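Local structure of (R)-specific secondary-alkylsulfatase (Pseudomonas sp., 4AXH) at residues 552-557 with 592-597. The protein hydrolyses secondary alkyl sulfates enantioselectively in a zinc-dependent reaction with strict inversion, turning (R)-configured sulfate esters into (S)-alcohols. Numbering follows the deposited sequence.
Sequences FFDLLA and LTQRVG
The polar part of this contact is a bond between Q594 and D554: NE2 of the amide donates to OD1 of the carboxylate at 2.8 Å. It is a bent bond, with an N-H...O angle of 134°; NE2 stands well above the carboxylate plane, and the amide and carboxylate planes are nearly perpendicular. Q594 gets there with CG between its own backbone N and carbonyl carbon (chi1 68°) and the chain extended beyond, which carries the amide across to the helix. NE2 also donates to the backbone O of D550, one turn earlier, and two acceptors on the helix are consistent with the modelled orientation of the amide. OE1 lies on the F553 side, 3.6 Å from F553 CB, with the amide nearly perpendicular to the phenyl ring.

The apolar part lies nearer the start of the strand. L592 and Q594, two apart, both face the helix. L592 CB packs on A557 CB at 4.0 Å, where the backbones come closest, with the two CA atoms 5.0 Å apart. Its CD2 methyl rests against the helix backbone, 3.9 Å from A557 N, and meets L556 CB more loosely at 4.3 Å.

The second subunit of the homodimer also comes up here, with K331 against D554 and N381 against A557. Residues 552-557 run nearly antiparallel to strand 592-596 (161°), the segment axes coming within 8.2 Å. This is a helix, 549-559, packed on edge strand 591-596 of the five-stranded sheet in the alkyl sulfatase C-terminal domain, of the SCP2 clan, away from the zinc site. F553 reaches I583 and W574 on the next two strands of the sheet, while F645 of helix 640-646 packs against both L556 and L592.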
# COMPACT_ATOMS: atom_id res chain seq x y z
N PHE A 552 -18.72 -3.52 13.83
CA PHE A 552 -20.06 -3.28 13.29
C PHE A 552 -20.30 -1.77 13.07
O PHE A 552 -20.89 -1.39 12.05
CB PHE A 552 -21.12 -3.90 14.21
CG PHE A 552 -22.54 -3.47 13.90
CD1 PHE A 552 -23.22 -3.99 12.80
CD2 PHE A 552 -23.20 -2.56 14.71
CE1 PHE A 552 -24.53 -3.58 12.52
CE2 PHE A 552 -24.51 -2.16 14.43
CZ PHE A 552 -25.17 -2.68 13.34
N PHE A 553 -19.84 -0.90 13.99
CA PHE A 553 -20.04 0.54 13.83
C PHE A 553 -19.20 1.17 12.71
O PHE A 553 -19.67 2.10 12.04
CB PHE A 553 -19.98 1.30 15.16
CG PHE A 553 -21.13 0.99 16.10
CD1 PHE A 553 -22.46 1.13 15.67
CD2 PHE A 553 -20.90 0.58 17.40
CE1 PHE A 553 -23.52 0.83 16.52
CE2 PHE A 553 -21.97 0.29 18.26
CZ PHE A 553 -23.27 0.40 17.80
N ASP A 554 -18.01 0.59 12.45
CA ASP A 554 -17.10 0.99 11.37
C ASP A 554 -17.78 0.70 10.01
O ASP A 554 -17.66 1.49 9.06
CB ASP A 554 -15.73 0.27 11.53
CG ASP A 554 -14.79 0.86 12.58
OD1 ASP A 554 -14.99 2.04 12.98
OD2 ASP A 554 -13.81 0.17 12.96
N LEU A 555 -18.58 -0.38 9.97
CA LEU A 555 -19.38 -0.78 8.82
C LEU A 555 -20.48 0.25 8.61
O LEU A 555 -20.76 0.60 7.47
CB LEU A 555 -20.04 -2.12 9.14
CG LEU A 555 -19.74 -3.29 8.24
CD1 LEU A 555 -18.48 -4.01 8.69
CD2 LEU A 555 -20.95 -4.24 8.24
N LEU A 556 -21.11 0.72 9.71
CA LEU A 556 -22.17 1.73 9.67
C LEU A 556 -21.63 3.08 9.21
O LEU A 556 -22.31 3.76 8.44
CB LEU A 556 -22.92 1.85 11.01
CG LEU A 556 -23.66 0.62 11.54
CD1 LEU A 556 -24.65 1.01 12.62
CD2 LEU A 556 -24.43 -0.11 10.45
N ALA A 557 -20.39 3.46 9.62
CA ALA A 557 -19.72 4.70 9.21
C ALA A 557 -19.47 4.72 7.69
O ALA A 557 -19.42 5.79 7.09
CB ALA A 557 -18.41 4.87 9.96
N LEU A 592 -19.73 9.76 10.38
CA LEU A 592 -19.88 9.04 11.64
C LEU A 592 -18.51 8.66 12.17
O LEU A 592 -17.70 8.07 11.44
CB LEU A 592 -20.77 7.79 11.46
CG LEU A 592 -21.21 7.07 12.75
CD1 LEU A 592 -22.23 7.89 13.55
CD2 LEU A 592 -21.77 5.68 12.45
N THR A 593 -18.24 9.03 13.44
CA THR A 593 -17.01 8.74 14.18
C THR A 593 -17.39 8.03 15.49
O THR A 593 -18.55 8.11 15.90
CB THR A 593 -16.13 10.02 14.35
OG1 THR A 593 -16.90 11.08 14.93
CG2 THR A 593 -15.53 10.52 13.04
N GLN A 594 -16.44 7.30 16.12
CA GLN A 594 -16.74 6.56 17.36
C GLN A 594 -15.60 6.56 18.36
O GLN A 594 -14.44 6.75 17.98
CB GLN A 594 -17.20 5.12 17.05
CG GLN A 594 -16.13 4.19 16.46
CD GLN A 594 -16.50 2.72 16.49
OE1 GLN A 594 -17.28 2.26 17.33
NE2 GLN A 594 -15.92 1.94 15.60
N ARG A 595 -15.93 6.33 19.63
CA ARG A 595 -14.99 6.28 20.75
C ARG A 595 -15.34 5.06 21.58
O ARG A 595 -16.37 5.06 22.26
CB ARG A 595 -15.10 7.53 21.63
CG ARG A 595 -14.65 8.83 20.99
CD ARG A 595 -14.86 9.97 21.96
NE ARG A 595 -14.64 11.26 21.31
CZ ARG A 595 -14.75 12.44 21.92
NH1 ARG A 595 -15.07 12.49 23.21
NH2 ARG A 595 -14.55 13.56 21.26
N VAL A 596 -14.50 4.03 21.52
CA VAL A 596 -14.69 2.78 22.27
C VAL A 596 -14.21 3.03 23.70
O VAL A 596 -13.18 3.67 23.90
CB VAL A 596 -13.95 1.60 21.59
CG1 VAL A 596 -14.16 0.29 22.35
CG2 VAL A 596 -14.38 1.45 20.13
N GLY A 597 -15.02 2.59 24.67
CA GLY A 597 -14.75 2.77 26.10
C GLY A 597 -15.17 4.11 26.67
O GLY A 597 -14.93 4.40 27.85